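Local structure of L-lactate dehydrogenase (Trichomonas vaginalis, 4UUL) at residues 3-9 with 33-39; 274-278 with 299-305; 123-127 with 251-256. The protein probably catalyses NAD-dependent interconversion of 2-hydroxy and 2-oxo acids, as a lactate dehydrogenase of the malate dehydrogenase type 2 family. The protein carries 1 engineered substitution. One frame throughout, in Å; residues are numbered along the deposited sequence.

How the contacts relate
Contacts 1 and 3 both reach the six-stranded parallel sheet of the Rossmann domain. Contact 1 pairs its strands 5-10 and 35-40; contact 3 packs helix 242-257 of the C-terminal domain against strand 124-127, two places along from 5-10. Their centres lie about 13 Å apart and their nearest atoms about 6 Å. Both border the dinucleotide site, empty in this chain: between side chains, I9 is about 6 Å from I16 and H251 about 4 Å from L154; I16 and L154 are residues seen to bind NADH. Contact 2, a surface contact of the C-terminal domain, lies away from these sites, its centre about 22 Å from that of contact 3 and about 35 Å from that of contact 1.

Contact 1 (3-9 with 33-39); sequences EAAHVLI and RQVYLHL
Residues 5-9 and 35-39 run as neighbouring parallel strands, their axes 4.6 Å apart at closest approach and inclined at -26°. The register is A5-V35, H6-Y36, V7-L37, L8-H38 and I9-L39, with CA-CA spacings of 4.5 to 5.3 Å. The ladder is that of parallel strands: A5 N to Q34 O (2.9 Å), Y36 N to A5 O (2.8 Å), V7 N to Y36 O (2.9 Å), H38 N to V7 O (2.8 Å) and I9 N to H38 O (2.9 Å). Helix 15-25 completes the beta-alpha-beta unit that opens the Rossmann fold.

A5, V7, I9, V35, L37 and L39 share one face, with V7 CB 4.0 Å from L37 CD2 and I9 CD1 4.1 Å from L39 CD2; helices 15-25 and 46-57 cover I9, V35, L37 and L39, while Y30 covers A5 and V7. The other face carries L8 and an aromatic cluster of H6 (m), Y36 (t) and H38 (m). Y36 CB sits over the H6 ring, 3.7 Å from its centroid, in a CH-pi contact, and H6 ND1 is hydrogen-bonded to H38 NE2 at 2.8 Å. Ahead of the strands, extended R33 reaches back to E3 O through NE (2.8 Å) and NH2 (3.0 Å).

The chemistry is thus two-sided: aliphatic groups pack under the helices and Y30, while the imidazole pair adds a polar link between the strands, extended by H38 ND1 bonding to A75 O.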
ATOM      1  N   GLU B   3      -2.578  -4.219  24.581  1.00 42.97           N
ATOM      2  CA  GLU B   3      -3.080  -5.369  23.861  1.00 38.43           C
ATOM      3  C   GLU B   3      -3.264  -4.902  22.422  1.00 27.94           C
ATOM      4  O   GLU B   3      -3.511  -3.729  22.162  1.00 28.43           O
ATOM      5  CB  GLU B   3      -4.422  -5.853  24.418  1.00 48.62           C
ATOM      6  CG  GLU B   3      -4.327  -6.600  25.765  1.00 62.12           C
ATOM      7  CD  GLU B   3      -5.672  -7.153  26.236  1.00 73.93           C
ATOM      8  OE1 GLU B   3      -6.022  -8.291  25.845  1.00 77.66           O
ATOM      9  OE2 GLU B   3      -6.383  -6.456  26.999  1.00 78.60           O
ATOM     10  N   ALA B   4      -3.101  -5.814  21.490  1.00 24.16           N
ATOM     11  CA  ALA B   4      -3.221  -5.477  20.093  1.00 22.81           C
ATOM     12  C   ALA B   4      -4.650  -5.015  19.800  1.00 21.05           C
ATOM     13  O   ALA B   4      -5.612  -5.517  20.367  1.00 22.94           O
ATOM     14  CB  ALA B   4      -2.919  -6.631  19.226  1.00 23.17           C
ATOM     15  N   ALA B   5      -4.765  -4.093  18.864  1.00 17.98           N
ATOM     16  CA  ALA B   5      -6.053  -3.667  18.372  1.00 16.95           C
ATOM     17  C   ALA B   5      -6.534  -4.653  17.324  1.00 17.09           C
ATOM     18  O   ALA B   5      -5.794  -5.038  16.437  1.00 18.30           O
ATOM     19  CB  ALA B   5      -5.907  -2.276  17.750  1.00 18.99           C
ATOM     20  N   HIS B   6      -7.805  -5.041  17.418  1.00 17.31           N
ATOM     21  CA  HIS B   6      -8.389  -5.991  16.505  1.00 17.43           C
ATOM     22  C   HIS B   6      -9.159  -5.288  15.411  1.00 15.52           C
ATOM     23  O   HIS B   6     -10.121  -4.557  15.670  1.00 16.82           O
ATOM     24  CB  HIS B   6      -9.254  -6.997  17.275  1.00 18.16           C
ATOM     25  CG  HIS B   6      -8.439  -8.020  17.986  1.00 19.93           C
ATOM     26  ND1 HIS B   6      -8.491  -9.366  17.700  1.00 19.90           N
ATOM     27  CD2 HIS B   6      -7.524  -7.883  18.982  1.00 21.44           C
ATOM     28  CE1 HIS B   6      -7.611 -10.013  18.463  1.00 21.41           C
ATOM     29  NE2 HIS B   6      -7.030  -9.133  19.258  1.00 22.32           N
ATOM     30  N   VAL B   7      -8.762  -5.514  14.162  1.00 14.18           N
ATOM     31  CA  VAL B   7      -9.271  -4.790  13.011  1.00 13.20           C
ATOM     32  C   VAL B   7      -9.862  -5.754  12.019  1.00 13.98           C
ATOM     33  O   VAL B   7      -9.182  -6.639  11.532  1.00 14.34           O
ATOM     34  CB  VAL B   7      -8.093  -4.029  12.320  1.00 15.05           C
ATOM     35  CG1 VAL B   7      -8.604  -3.304  11.088  1.00 16.27           C
ATOM     36  CG2 VAL B   7      -7.389  -3.101  13.297  1.00 16.78           C
ATOM     37  N   LEU B   8     -11.131  -5.540  11.685  1.00 13.79           N
ATOM     38  CA  LEU B   8     -11.818  -6.346  10.678  1.00 13.36           C
ATOM     39  C   LEU B   8     -11.755  -5.654   9.310  1.00 12.27           C
ATOM     40  O   LEU B   8     -11.995  -4.458   9.187  1.00 12.74           O
ATOM     41  CB  LEU B   8     -13.284  -6.529  11.057  1.00 14.55           C
ATOM     42  CG  LEU B   8     -14.200  -7.115   9.991  1.00 15.05           C
ATOM     43  CD1 LEU B   8     -13.795  -8.536   9.569  1.00 16.29           C
ATOM     44  CD2 LEU B   8     -15.633  -7.094  10.446  1.00 16.04           C
ATOM     45  N   ILE B   9     -11.465  -6.437   8.275  1.00 13.05           N
ATOM     46  CA  ILE B   9     -11.630  -6.043   6.882  1.00 13.41           C
ATOM     47  C   ILE B   9     -12.508  -7.083   6.204  1.00 13.15           C
ATOM     48  O   ILE B   9     -12.174  -8.255   6.211  1.00 13.89           O
ATOM     49  CB  ILE B   9     -10.274  -5.947   6.129  1.00 13.14           C
ATOM     50  CG1 ILE B   9      -9.325  -4.981   6.854  1.00 13.49           C
ATOM     51  CG2 ILE B   9     -10.507  -5.545   4.689  1.00 14.97           C
ATOM     52  CD1 ILE B   9      -7.883  -5.082   6.335  1.00 14.72           C
ATOM     53  N   ARG B  33       1.165   0.743  18.432  1.00 21.92           N
ATOM     54  CA  ARG B  33       0.375  -0.363  18.933  1.00 20.88           C
ATOM     55  C   ARG B  33       0.290  -1.488  17.898  1.00 20.22           C
ATOM     56  O   ARG B  33       0.169  -1.218  16.705  1.00 21.11           O
ATOM     57  CB  ARG B  33      -1.018   0.145  19.265  1.00 21.73           C
ATOM     58  CG  ARG B  33      -1.899  -0.891  19.918  1.00 21.77           C
ATOM     59  CD  ARG B  33      -3.209  -0.268  20.374  1.00 22.28           C
ATOM     60  NE  ARG B  33      -4.063  -1.282  20.986  1.00 21.66           N
ATOM     61  CZ  ARG B  33      -5.351  -1.121  21.232  1.00 24.03           C
ATOM     62  NH1 ARG B  33      -5.930   0.024  20.916  1.00 24.20           N
ATOM     63  NH2 ARG B  33      -6.043  -2.118  21.761  1.00 26.53           N
ATOM     64  N   GLN B  34       0.350  -2.741  18.335  1.00 20.20           N
ATOM     65  CA  GLN B  34       0.165  -3.832  17.394  1.00 19.38           C
ATOM     66  C   GLN B  34      -1.277  -3.981  16.932  1.00 16.92           C
ATOM     67  O   GLN B  34      -2.208  -3.525  17.632  1.00 17.91           O
ATOM     68  CB  GLN B  34       0.626  -5.136  17.982  1.00 19.72           C
ATOM     69  CG  GLN B  34       2.128  -5.236  18.185  1.00 23.30           C
ATOM     70  CD  GLN B  34       2.532  -6.649  18.406  1.00 26.09           C
ATOM     71  OE1 GLN B  34       2.061  -7.301  19.349  1.00 27.31           O
ATOM     72  NE2 GLN B  34       3.401  -7.150  17.538  1.00 27.82           N
ATOM     73  N   VAL B  35      -1.435  -4.647  15.788  1.00 17.11           N
ATOM     74  CA  VAL B  35      -2.733  -4.924  15.228  1.00 16.15           C
ATOM     75  C   VAL B  35      -2.885  -6.423  15.005  1.00 15.81           C
ATOM     76  O   VAL B  35      -1.916  -7.138  14.745  1.00 16.94           O
ATOM     77  CB  VAL B  35      -2.962  -4.153  13.916  1.00 16.31           C
ATOM     78  CG1 VAL B  35      -2.978  -2.676  14.186  1.00 18.69           C
ATOM     79  CG2 VAL B  35      -1.946  -4.553  12.848  1.00 17.50           C
ATOM     80  N   TYR B  36      -4.123  -6.876  15.149  1.00 16.39           N
ATOM     81  CA  TYR B  36      -4.509  -8.246  14.872  1.00 15.77           C
ATOM     82  C   TYR B  36      -5.634  -8.174  13.823  1.00 14.19           C
ATOM     83  O   TYR B  36      -6.658  -7.528  14.074  1.00 15.88           O
ATOM     84  CB  TYR B  36      -4.989  -8.998  16.131  1.00 17.55           C
ATOM     85  CG  TYR B  36      -5.317 -10.438  15.856  1.00 18.81           C
ATOM     86  CD1 TYR B  36      -6.518 -10.785  15.247  1.00 19.24           C
ATOM     87  CD2 TYR B  36      -4.477 -11.458  16.264  1.00 20.09           C
ATOM     88  CE1 TYR B  36      -6.866 -12.096  15.024  1.00 21.54           C
ATOM     89  CE2 TYR B  36      -4.816 -12.786  16.051  1.00 21.25           C
ATOM     90  CZ  TYR B  36      -6.008 -13.094  15.406  1.00 21.72           C
ATOM     91  OH  TYR B  36      -6.337 -14.408  15.183  1.00 24.10           O
ATOM     92  N   LEU B  37      -5.398  -8.727  12.623  1.00 14.68           N
ATOM     93  CA  LEU B  37      -6.327  -8.556  11.483  1.00 14.55           C
ATOM     94  C   LEU B  37      -7.312  -9.704  11.417  1.00 15.19           C
ATOM     95  O   LEU B  37      -6.940 -10.858  11.388  1.00 16.77           O
ATOM     96  CB  LEU B  37      -5.552  -8.443  10.167  1.00 15.33           C
ATOM     97  CG  LEU B  37      -4.594  -7.250  10.071  1.00 14.78           C
ATOM     98  CD1 LEU B  37      -3.874  -7.309   8.762  1.00 16.37           C
ATOM     99  CD2 LEU B  37      -5.348  -6.000  10.226  1.00 21.36           C
ATOM    100  N   HIS B  38      -8.584  -9.346  11.373  1.00 15.78           N
ATOM    101  CA  HIS B  38      -9.670 -10.294  11.065  1.00 15.65           C
ATOM    102  C   HIS B  38     -10.032 -10.067   9.605  1.00 15.08           C
ATOM    103  O   HIS B  38     -10.412  -8.958   9.222  1.00 16.00           O
ATOM    104  CB  HIS B  38     -10.863 -10.035  11.947  1.00 15.58           C
ATOM    105  CG  HIS B  38     -10.614 -10.233  13.405  1.00 16.06           C
ATOM    106  ND1 HIS B  38     -11.307 -11.157  14.151  1.00 18.57           N
ATOM    107  CD2 HIS B  38      -9.808  -9.588  14.284  1.00 17.01           C
ATOM    108  CE1 HIS B  38     -10.919 -11.091  15.415  1.00 19.18           C
ATOM    109  NE2 HIS B  38      -9.991 -10.164  15.522  1.00 19.68           N
ATOM    110  N   LEU B  39      -9.826 -11.099   8.782  1.00 14.70           N
ATOM    111  CA  LEU B  39      -9.920 -10.989   7.333  1.00 15.27           C
ATOM    112  C   LEU B  39     -11.040 -11.892   6.857  1.00 15.21           C
ATOM    113  O   LEU B  39     -10.913 -13.125   6.874  1.00 17.69           O
ATOM    114  CB  LEU B  39      -8.578 -11.375   6.700  1.00 14.84           C
ATOM    115  CG  LEU B  39      -7.394 -10.558   7.205  1.00 15.67           C
ATOM    116  CD1 LEU B  39      -6.100 -11.145   6.720  1.00 17.20           C
ATOM    117  CD2 LEU B  39      -7.482  -9.130   6.698  1.00 15.99           C
TER

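Contact 2 (274-278 with 299-305); sequences GNPYG and VVEGFKV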
ATOM      1  N   GLY B 274     -28.594  17.981  16.818  1.00 28.27           N
ATOM      2  CA  GLY B 274     -28.348  19.432  16.929  1.00 35.63           C
ATOM      3  C   GLY B 274     -27.702  20.162  15.754  1.00 32.05           C
ATOM      4  O   GLY B 274     -27.295  21.302  15.909  1.00 31.07           O
ATOM      5  N   ASN B 275     -27.592  19.523  14.586  1.00 25.78           N
ATOM      6  CA  ASN B 275     -26.672  20.025  13.569  1.00 22.55           C
ATOM      7  C   ASN B 275     -27.038  21.404  13.057  1.00 23.40           C
ATOM      8  O   ASN B 275     -28.209  21.765  12.997  1.00 25.32           O
ATOM      9  CB  ASN B 275     -26.491  19.024  12.416  1.00 19.52           C
ATOM     10  CG  ASN B 275     -27.658  19.024  11.444  1.00 17.71           C
ATOM     11  OD1 ASN B 275     -27.738  19.832  10.515  1.00 18.92           O
ATOM     12  ND2 ASN B 275     -28.564  18.119  11.652  1.00 18.05           N
ATOM     13  N   PRO B 276     -26.037  22.201  12.668  1.00 23.91           N
ATOM     14  CA  PRO B 276     -26.418  23.585  12.352  1.00 27.21           C
ATOM     15  C   PRO B 276     -26.747  23.804  10.878  1.00 22.89           C
ATOM     16  O   PRO B 276     -26.889  24.968  10.472  1.00 26.55           O
ATOM     17  CB  PRO B 276     -25.191  24.386  12.771  1.00 31.96           C
ATOM     18  CG  PRO B 276     -24.064  23.434  12.509  1.00 28.23           C
ATOM     19  CD  PRO B 276     -24.593  22.055  12.863  1.00 27.86           C
ATOM     20  N   TYR B 277     -26.922  22.722  10.100  1.00 20.62           N
ATOM     21  CA  TYR B 277     -27.096  22.874   8.643  1.00 19.38           C
ATOM     22  C   TYR B 277     -28.476  22.467   8.133  1.00 18.15           C
ATOM     23  O   TYR B 277     -28.705  22.351   6.930  1.00 18.71           O
ATOM     24  CB  TYR B 277     -25.967  22.163   7.914  1.00 18.20           C
ATOM     25  CG  TYR B 277     -24.629  22.765   8.297  1.00 17.33           C
ATOM     26  CD1 TYR B 277     -24.344  24.109   8.057  1.00 18.00           C
ATOM     27  CD2 TYR B 277     -23.658  21.997   8.912  1.00 17.38           C
ATOM     28  CE1 TYR B 277     -23.154  24.688   8.487  1.00 17.99           C
ATOM     29  CE2 TYR B 277     -22.443  22.548   9.299  1.00 17.07           C
ATOM     30  CZ  TYR B 277     -22.183  23.890   9.069  1.00 17.61           C
ATOM     31  OH  TYR B 277     -21.006  24.500   9.466  1.00 19.45           O
ATOM     32  N   GLY B 278     -29.420  22.274   9.061  1.00 19.50           N
ATOM     33  CA  GLY B 278     -30.794  22.056   8.667  1.00 20.66           C
ATOM     34  C   GLY B 278     -31.068  20.677   8.088  1.00 18.57           C
ATOM     35  O   GLY B 278     -31.989  20.522   7.264  1.00 22.52           O
ATOM     36  N   VAL B 299     -19.496  17.792  13.828  1.00 17.54           N
ATOM     37  CA  VAL B 299     -19.734  18.604  12.664  1.00 16.54           C
ATOM     38  C   VAL B 299     -19.156  20.002  12.906  1.00 16.95           C
ATOM     39  O   VAL B 299     -19.380  20.611  13.934  1.00 21.69           O
ATOM     40  CB  VAL B 299     -21.260  18.689  12.380  1.00 18.17           C
ATOM     41  CG1 VAL B 299     -21.551  19.658  11.268  1.00 19.01           C
ATOM     42  CG2 VAL B 299     -21.860  17.333  12.056  1.00 17.64           C
ATOM     43  N   VAL B 300     -18.401  20.488  11.942  1.00 16.85           N
ATOM     44  CA  VAL B 300     -17.726  21.772  12.040  1.00 17.77           C
ATOM     45  C   VAL B 300     -18.784  22.851  11.860  1.00 19.48           C
ATOM     46  O   VAL B 300     -19.561  22.820  10.887  1.00 19.21           O
ATOM     47  CB  VAL B 300     -16.679  21.899  10.956  1.00 19.11           C
ATOM     48  CG1 VAL B 300     -16.031  23.282  11.012  1.00 21.76           C
ATOM     49  CG2 VAL B 300     -15.621  20.806  11.107  1.00 20.10           C
ATOM     50  N   GLU B 301     -18.818  23.775  12.816  1.00 21.45           N
ATOM     51  CA  GLU B 301     -19.762  24.886  12.777  1.00 23.85           C
ATOM     52  C   GLU B 301     -19.214  26.045  11.961  1.00 22.94           C
ATOM     53  O   GLU B 301     -18.017  26.144  11.805  1.00 25.16           O
ATOM     54  CB  GLU B 301     -20.045  25.387  14.199  1.00 28.30           C
ATOM     55  CG  GLU B 301     -20.527  24.312  15.146  1.00 34.24           C
ATOM     56  CD  GLU B 301     -21.966  24.440  15.580  1.00 44.37           C
ATOM     57  OE1 GLU B 301     -22.476  25.562  15.723  1.00 49.85           O
ATOM     58  OE2 GLU B 301     -22.586  23.403  15.845  1.00 47.45           O
ATOM     59  N   GLY B 302     -20.076  26.924  11.463  1.00 23.30           N
ATOM     60  CA  GLY B 302     -19.617  28.193  10.944  1.00 23.76           C
ATOM     61  C   GLY B 302     -19.587  28.298   9.443  1.00 22.48           C
ATOM     62  O   GLY B 302     -19.358  29.357   8.900  1.00 25.35           O
ATOM     63  N   PHE B 303     -19.827  27.206   8.741  1.00 20.01           N
ATOM     64  CA  PHE B 303     -19.943  27.288   7.297  1.00 20.81           C
ATOM     65  C   PHE B 303     -21.261  27.960   6.916  1.00 22.59           C
ATOM     66  O   PHE B 303     -22.232  27.983   7.683  1.00 23.07           O
ATOM     67  CB  PHE B 303     -19.768  25.908   6.651  1.00 19.30           C
ATOM     68  CG  PHE B 303     -18.330  25.382   6.769  1.00 17.81           C
ATOM     69  CD1 PHE B 303     -17.292  26.109   6.187  1.00 18.96           C
ATOM     70  CD2 PHE B 303     -18.046  24.221   7.461  1.00 17.76           C
ATOM     71  CE1 PHE B 303     -15.974  25.680   6.315  1.00 19.14           C
ATOM     72  CE2 PHE B 303     -16.741  23.770   7.568  1.00 18.68           C
ATOM     73  CZ  PHE B 303     -15.708  24.492   7.003  1.00 19.79           C
ATOM     74  N   LYS B 304     -21.293  28.525   5.718  1.00 22.07           N
ATOM     75  CA  LYS B 304     -22.439  29.315   5.271  1.00 22.62           C
ATOM     76  C   LYS B 304     -23.229  28.538   4.258  1.00 21.29           C
ATOM     77  O   LYS B 304     -22.666  27.822   3.418  1.00 22.29           O
ATOM     78  CB  LYS B 304     -21.955  30.592   4.625  1.00 25.99           C
ATOM     79  CG  LYS B 304     -21.301  31.543   5.625  1.00 35.37           C
ATOM     80  CD  LYS B 304     -21.155  32.955   5.073  1.00 45.75           C
ATOM     81  CE  LYS B 304     -20.162  33.012   3.916  1.00 53.94           C
ATOM     82  NZ  LYS B 304     -19.766  34.424   3.618  1.00 56.67           N
ATOM     83  N   VAL B 305     -24.539  28.663   4.340  1.00 21.40           N
ATOM     84  CA  VAL B 305     -25.406  27.972   3.418  1.00 20.77           C
ATOM     85  C   VAL B 305     -26.130  28.998   2.529  1.00 21.14           C
ATOM     86  O   VAL B 305     -27.133  29.580   2.915  1.00 23.78           O
ATOM     87  CB  VAL B 305     -26.417  27.077   4.144  1.00 21.44           C
ATOM     88  CG1 VAL B 305     -27.250  26.293   3.123  1.00 18.95           C
ATOM     89  CG2 VAL B 305     -25.715  26.098   5.099  1.00 22.06           C
TER
HETATM   90  O   HOH W   1     -24.988  22.893  16.677  1.00 50.80           O
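This is a loop-to-loop contact at the surface of the C-terminal domain, centred on one tyrosine. Residues 274-278 belong to the connection between strands 265-270 and 284-291; residues 299-305 lead from strand 297-299 towards the long helix 307-337. Y277 points into the curve of the second segment. Its OH donates to V300 O at 2.6 Å and accepts from F303 N at 3.0 Å, so a single hydroxyl serves both backbone groups where the chain turns through G302, whose phi of 104° suits glycine. V299 CG1 lies at the ring edge, 3.6 Å from Y277 CE2, V305 CG2 approaches Y277 CD1 to 3.8 Å, and W183 stacks edge-to-face with the ring. An Asx turn, N275 OD1 accepting from Y277 N at 3.0 Å, shapes the first loop. Nearer the solvent, water 1 links G274 O (2.9 Å) to E301 OE2 (2.6 Å). The tyrosine thus joins the two loops in two ways: its ring packs on V299 and V305, and its hydroxyl bonds the backbone on both sides of G302.

Contact 3 (123-127 with 251-256); sequences VKVLV and HMKAWL
Here the C-terminal domain meets the Rossmann sheet: residues 251-256, a piece of helix 242-257, pack on strand 124-127, which lies between strands 82-85 and 151-153. The strand is extended and the helix regular, with W255 N bonded to H251 O and L256 N to M252 O, both at 2.9 Å. The axes approach to 10.0 Å and run nearly antiparallel, at 154°. The nearest CA pairs are L126-M252 (7.2 Å) and K124-W255 (8.1 Å).

H251 (t) comes first, offering a ring face to CD1 of L126 (t, p), 3.5 Å from the ring centroid in a CH-pi contact; its NE2 is hydrogen-bonded to S152 OG, and it also touches L154, a residue seen to bind NADH. M252 leaves the helix sideways, and its t, p, p chi angles bring CE within 3.6 Å of K124 O and 3.7 Å of L126 CB. W255 (chi1 t, chi2 near 7°) lays its indole beneath K124, whose CB stands 3.6 Å from the centroid of the six-membered ring; the ring's edge meets the strand backbone, CH2 being 3.3 Å from V125 O. L256 (m) closes the row with CD2 4.0 Å from K124 CD.

K124 itself is stretched out (m, t, t, t) across the indole. Its NZ bonds to G295 O and donates to W255 O at 2.7 Å, while water 2 joins K124 NZ to L256 O, 2.9 Å from each.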
ATOM      1  N   VAL B 123     -16.624  -0.450  19.191  1.00 18.18           N
ATOM      2  CA  VAL B 123     -16.186  -0.630  17.803  1.00 17.52           C
ATOM      3  C   VAL B 123     -16.466   0.601  16.933  1.00 16.85           C
ATOM      4  O   VAL B 123     -17.549   1.182  16.997  1.00 18.43           O
ATOM      5  CB  VAL B 123     -16.836  -1.916  17.158  1.00 16.75           C
ATOM      6  CG1 VAL B 123     -18.361  -1.774  17.059  1.00 17.82           C
ATOM      7  CG2 VAL B 123     -16.225  -2.309  15.812  1.00 15.90           C
ATOM      8  N   LYS B 124     -15.525   0.946  16.069  1.00 15.30           N
ATOM      9  CA  LYS B 124     -15.716   1.981  15.077  1.00 14.76           C
ATOM     10  C   LYS B 124     -15.843   1.319  13.691  1.00 13.36           C
ATOM     11  O   LYS B 124     -14.888   0.727  13.169  1.00 14.71           O
ATOM     12  CB  LYS B 124     -14.558   3.009  15.122  1.00 16.22           C
ATOM     13  CG  LYS B 124     -14.584   3.799  16.428  1.00 19.31           C
ATOM     14  CD  LYS B 124     -13.585   4.894  16.581  1.00 22.50           C
ATOM     15  CE  LYS B 124     -14.042   5.810  17.718  1.00 27.81           C
ATOM     16  NZ  LYS B 124     -13.222   6.949  17.851  1.00 30.41           N
ATOM     17  N   VAL B 125     -17.014   1.463  13.105  1.00 13.79           N
ATOM     18  CA  VAL B 125     -17.400   0.796  11.891  1.00 13.83           C
ATOM     19  C   VAL B 125     -17.433   1.832  10.765  1.00 13.17           C
ATOM     20  O   VAL B 125     -18.242   2.745  10.764  1.00 13.42           O
ATOM     21  CB  VAL B 125     -18.803   0.163  12.018  1.00 13.50           C
ATOM     22  CG1 VAL B 125     -19.192  -0.577  10.758  1.00 14.46           C
ATOM     23  CG2 VAL B 125     -18.863  -0.719  13.239  1.00 15.36           C
ATOM     24  N   LEU B 126     -16.520   1.661   9.808  1.00 12.93           N
ATOM     25  CA  LEU B 126     -16.424   2.484   8.621  1.00 11.70           C
ATOM     26  C   LEU B 126     -16.988   1.726   7.426  1.00 11.65           C
ATOM     27  O   LEU B 126     -16.436   0.711   6.997  1.00 12.55           O
ATOM     28  CB  LEU B 126     -14.982   2.856   8.361  1.00 11.31           C
ATOM     29  CG  LEU B 126     -14.728   3.668   7.091  1.00 11.71           C
ATOM     30  CD1 LEU B 126     -15.587   4.938   7.022  1.00 13.14           C
ATOM     31  CD2 LEU B 126     -13.259   4.026   6.973  1.00 12.64           C
ATOM     32  N   VAL B 127     -18.087   2.225   6.889  1.00 12.09           N
ATOM     33  CA  VAL B 127     -18.765   1.592   5.761  1.00 12.19           C
ATOM     34  C   VAL B 127     -18.264   2.186   4.463  1.00 11.94           C
ATOM     35  O   VAL B 127     -18.310   3.401   4.233  1.00 12.30           O
ATOM     36  CB  VAL B 127     -20.288   1.762   5.888  1.00 12.80           C
ATOM     37  CG1 VAL B 127     -20.977   1.045   4.756  1.00 14.22           C
ATOM     38  CG2 VAL B 127     -20.739   1.263   7.236  1.00 13.89           C
ATOM     39  N   HIS B 251      -9.507   8.338   7.038  1.00 12.09           N
ATOM     40  CA  HIS B 251     -10.719   8.521   7.821  1.00 12.88           C
ATOM     41  C   HIS B 251     -10.615   7.789   9.137  1.00 12.48           C
ATOM     42  O   HIS B 251     -10.873   8.365  10.203  1.00 13.05           O
ATOM     43  CB  HIS B 251     -11.908   7.991   6.996  1.00 11.68           C
ATOM     44  CG  HIS B 251     -13.246   8.046   7.668  1.00 11.41           C
ATOM     45  ND1 HIS B 251     -14.365   8.588   7.077  1.00 12.08           N
ATOM     46  CD2 HIS B 251     -13.680   7.504   8.846  1.00 13.03           C
ATOM     47  CE1 HIS B 251     -15.401   8.425   7.858  1.00 12.99           C
ATOM     48  NE2 HIS B 251     -15.026   7.752   8.935  1.00 13.84           N
ATOM     49  N   MET B 252     -10.254   6.505   9.105  1.00 12.98           N
ATOM     50  CA  MET B 252     -10.191   5.740  10.345  1.00 13.60           C
ATOM     51  C   MET B 252      -9.146   6.312  11.313  1.00 14.16           C
ATOM     52  O   MET B 252      -9.404   6.375  12.515  1.00 14.63           O
ATOM     53  CB  MET B 252      -9.942   4.271  10.070  1.00 12.83           C
ATOM     54  CG  MET B 252     -10.085   3.396  11.332  1.00 14.86           C
ATOM     55  SD  MET B 252     -11.772   3.247  11.939  1.00 15.25           S
ATOM     56  CE  MET B 252     -12.380   1.947  10.833  1.00 16.12           C
ATOM     57  N   LYS B 253      -7.980   6.706  10.817  1.00 13.57           N
ATOM     58  CA  LYS B 253      -6.963   7.245  11.694  1.00 13.44           C
ATOM     59  C   LYS B 253      -7.434   8.534  12.367  1.00 14.29           C
ATOM     60  O   LYS B 253      -7.205   8.745  13.568  1.00 16.56           O
ATOM     61  CB  LYS B 253      -5.677   7.459  10.879  1.00 15.32           C
ATOM     62  CG  LYS B 253      -4.456   7.755  11.745  1.00 17.64           C
ATOM     63  CD  LYS B 253      -3.229   7.946  10.899  1.00 19.91           C
ATOM     64  CE  LYS B 253      -2.000   8.140  11.747  1.00 27.31           C
ATOM     65  NZ  LYS B 253      -0.792   8.050  10.878  1.00 34.74           N
ATOM     66  N   ALA B 254      -8.111   9.388  11.602  1.00 15.15           N
ATOM     67  CA  ALA B 254      -8.693  10.598  12.170  1.00 15.14           C
ATOM     68  C   ALA B 254      -9.764  10.246  13.228  1.00 14.84           C
ATOM     69  O   ALA B 254      -9.808  10.861  14.291  1.00 16.50           O
ATOM     70  CB  ALA B 254      -9.323  11.430  11.101  1.00 16.20           C
ATOM     71  N   TRP B 255     -10.612   9.281  12.921  1.00 14.83           N
ATOM     72  CA  TRP B 255     -11.671   8.849  13.834  1.00 15.03           C
ATOM     73  C   TRP B 255     -11.111   8.305  15.134  1.00 15.73           C
ATOM     74  O   TRP B 255     -11.679   8.497  16.216  1.00 17.46           O
ATOM     75  CB  TRP B 255     -12.550   7.807  13.138  1.00 14.64           C
ATOM     76  CG  TRP B 255     -13.861   7.544  13.765  1.00 14.02           C
ATOM     77  CD1 TRP B 255     -14.453   8.199  14.804  1.00 16.73           C
ATOM     78  CD2 TRP B 255     -14.785   6.535  13.335  1.00 13.85           C
ATOM     79  NE1 TRP B 255     -15.692   7.632  15.049  1.00 16.77           N
ATOM     80  CE2 TRP B 255     -15.930   6.647  14.143  1.00 15.63           C
ATOM     81  CE3 TRP B 255     -14.751   5.561  12.331  1.00 13.97           C
ATOM     82  CZ2 TRP B 255     -17.036   5.824  13.967  1.00 14.65           C
ATOM     83  CZ3 TRP B 255     -15.844   4.728  12.155  1.00 14.02           C
ATOM     84  CH2 TRP B 255     -16.984   4.875  12.975  1.00 14.00           C
ATOM     85  N   LEU B 256      -9.989   7.597  15.051  1.00 16.86           N
ATOM     86  CA  LEU B 256      -9.417   6.967  16.214  1.00 17.01           C
ATOM     87  C   LEU B 256      -8.706   7.970  17.123  1.00 18.20           C
ATOM     88  O   LEU B 256      -8.846   7.854  18.348  1.00 21.35           O
ATOM     89  CB  LEU B 256      -8.448   5.848  15.816  1.00 17.39           C
ATOM     90  CG  LEU B 256      -9.056   4.545  15.323  1.00 17.55           C
ATOM     91  CD1 LEU B 256      -8.015   3.670  14.638  1.00 17.75           C
ATOM     92  CD2 LEU B 256      -9.714   3.774  16.441  1.00 21.09           C
TER
HETATM   93  O   HOH W   2     -10.924   6.295  19.561  1.00 41.01           O